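Local coordinates for proline dehydrogenase (Bradyrhizobium japonicum USDA 110, PDB 3HAZ), which probably oxidizes proline to glutamate in two steps, using an FAD-dependent proline dehydrogenase and an NAD-dependent aldehyde dehydrogenase joined in one chain, at residues A471-Y476 and P481-R486. Sequence-based numbering, arbitrary orientation.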
loop_
_atom_site.group_PDB
_atom_site.type_symbol
_atom_site.label_atom_id
_atom_site.label_comp_id
_atom_site.label_asym_id
_atom_site.label_seq_id
_atom_site.Cartn_x
_atom_site.Cartn_y
_atom_site.Cartn_z
ATOM N N ALA A 471 -9.350 34.093 15.206
ATOM C CA ALA A 471 -10.286 33.140 14.626
ATOM C C ALA A 471 -10.479 31.946 15.553
ATOM O O ALA A 471 -11.608 31.571 15.869
ATOM C CB ALA A 471 -9.796 32.676 13.267
ATOM N N GLN A 472 -9.367 31.354 15.980
ATOM C CA GLN A 472 -9.397 30.191 16.852
ATOM C C GLN A 472 -10.066 30.483 18.196
ATOM O O GLN A 472 -10.878 29.693 18.679
ATOM C CB GLN A 472 -7.983 29.660 17.064
ATOM C CG GLN A 472 -7.329 29.186 15.780
ATOM C CD GLN A 472 -5.968 28.571 16.011
ATOM O OE1 GLN A 472 -5.737 27.898 17.016
ATOM N NE2 GLN A 472 -5.054 28.797 15.073
ATOM N N ALA A 473 -9.730 31.617 18.795
ATOM C CA ALA A 473 -10.341 31.992 20.061
ATOM C C ALA A 473 -11.856 32.063 19.909
ATOM O O ALA A 473 -12.592 31.789 20.849
ATOM C CB ALA A 473 -9.789 33.315 20.547
ATOM N N ALA A 474 -12.314 32.419 18.713
ATOM C CA ALA A 474 -13.742 32.565 18.450
ATOM C C ALA A 474 -14.402 31.232 18.107
ATOM O O ALA A 474 -15.618 31.158 17.938
ATOM C CB ALA A 474 -13.970 33.565 17.331
ATOM N N ASP A 475 -13.593 30.184 17.999
ATOM C CA ASP A 475 -14.088 28.857 17.673
ATOM C C ASP A 475 -14.043 27.994 18.928
ATOM O O ASP A 475 -12.977 27.535 19.337
ATOM C CB ASP A 475 -13.238 28.237 16.559
ATOM C CG ASP A 475 -13.664 26.820 16.205
ATOM O OD1 ASP A 475 -14.769 26.402 16.629
ATOM O OD2 ASP A 475 -12.890 26.127 15.500
ATOM N N TYR A 476 -15.203 27.771 19.539
ATOM C CA TYR A 476 -15.250 27.096 20.837
ATOM C C TYR A 476 -14.847 25.621 20.800
ATOM O O TYR A 476 -14.773 24.966 21.837
ATOM C CB TYR A 476 -16.616 27.279 21.507
ATOM C CG TYR A 476 -16.844 28.679 22.035
ATOM C CD1 TYR A 476 -15.790 29.582 22.141
ATOM C CD2 TYR A 476 -18.101 29.090 22.452
ATOM C CE1 TYR A 476 -15.994 30.863 22.629
ATOM C CE2 TYR A 476 -18.311 30.365 22.949
ATOM C CZ TYR A 476 -17.257 31.248 23.034
ATOM O OH TYR A 476 -17.470 32.516 23.522
ATOM N N PRO A 481 -6.515 25.684 26.649
ATOM C CA PRO A 481 -5.111 25.267 26.744
ATOM C C PRO A 481 -4.408 25.204 25.386
ATOM O O PRO A 481 -3.194 25.393 25.327
ATOM C CB PRO A 481 -5.206 23.878 27.381
ATOM C CG PRO A 481 -6.495 23.918 28.154
ATOM C CD PRO A 481 -7.421 24.714 27.292
ATOM N N ALA A 482 -5.161 24.960 24.317
ATOM C CA ALA A 482 -4.594 24.911 22.971
ATOM C C ALA A 482 -4.079 26.276 22.501
ATOM O O ALA A 482 -3.075 26.366 21.792
ATOM C CB ALA A 482 -5.618 24.364 21.984
ATOM N N LEU A 483 -4.781 27.333 22.886
ATOM C CA LEU A 483 -4.376 28.685 22.527
ATOM C C LEU A 483 -3.131 29.082 23.309
ATOM O O LEU A 483 -2.486 30.088 23.001
ATOM C CB LEU A 483 -5.511 29.665 22.814
ATOM C CG LEU A 483 -6.857 29.321 22.171
ATOM C CD1 LEU A 483 -7.966 30.142 22.794
ATOM C CD2 LEU A 483 -6.816 29.534 20.661
ATOM N N LEU A 484 -2.793 28.274 24.311
ATOM C CA LEU A 484 -1.733 28.604 25.260
ATOM C C LEU A 484 -0.440 27.832 25.026
ATOM O O LEU A 484 0.523 27.976 25.784
ATOM C CB LEU A 484 -2.215 28.351 26.687
ATOM C CG LEU A 484 -3.283 29.315 27.196
ATOM C CD1 LEU A 484 -3.487 29.138 28.693
ATOM C CD2 LEU A 484 -2.878 30.740 26.869
ATOM N N GLN A 485 -0.424 27.000 23.994
ATOM C CA GLN A 485 0.775 26.249 23.658
ATOM C C GLN A 485 1.911 27.223 23.393
ATOM O O GLN A 485 1.754 28.170 22.619
ATOM C CB GLN A 485 0.534 25.398 22.410
ATOM C CG GLN A 485 1.738 24.572 21.978
ATOM C CD GLN A 485 1.711 24.229 20.498
ATOM O OE1 GLN A 485 2.072 23.120 20.098
ATOM N NE2 GLN A 485 1.278 25.184 19.674
ATOM N N ARG A 486 3.052 27.005 24.034
ATOM C CA ARG A 486 4.211 27.845 23.761
ATOM C C ARG A 486 4.803 27.546 22.382
ATOM O O ARG A 486 4.860 26.388 21.961
ATOM C CB ARG A 486 5.262 27.715 24.863
ATOM C CG ARG A 486 5.145 28.783 25.955
ATOM C CD ARG A 486 3.700 29.001 26.397
ATOM N NE ARG A 486 3.611 29.478 27.776
ATOM C CZ ARG A 486 2.523 29.376 28.536
ATOM N NH1 ARG A 486 1.425 28.813 28.052
ATOM N NH2 ARG A 486 2.531 29.832 29.783
#
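Leu483 reaches across to Gln472 and Ala473, bringing together two short helical segments, 469-473 and a weakly bonded turn at 480-483, joined by a short loop in the chain after 440-448, the last strand of the parallel proline dehydrogenase (TIM-type) barrel. The CA atoms of Ala473 and Leu483 lie 7.3 Å apart. No hydrogen bond crosses between the segments; every close approach is to the methyls of Leu483. From its CA, Leu483 points CB toward the other helix; CG stands anti to the carbonyl carbon (chi1 -54°), and chi2 of 166° then sets the two methyls. CD2 lies 3.8 Å from CB of Gln472 and 4.0 Å from N of Ala473, touching the helix where these two residues join. The other branch, CD1, sits over Ala473, 4.1 Å from its CA and 4.3 Å from its CB. Val478 and Arg51 also touch the Leu483 side chain, and Phe469, which binds FAD, has its side chain close by, which places this packing beside the flavin site.

Gln472 runs alongside Leu483 in the opposite sense. Its chain is extended to CD, and the amide then lies with OE1 4.1 Å from CD2 of Leu483, while NE2 is hydrogen-bonded to the carbonyl oxygen of Asn466. Arg51 hydrogen-bonds to O of Gln472 through NH2 and to O of Ala473 through NE. Farther on, Arg486 turns back along the chain and also pairs with Glu36 in a salt bridge; its NH1 donates to O of Leu484 at 2.6 Å, the acceptor only 6° out of the guanidinium plane.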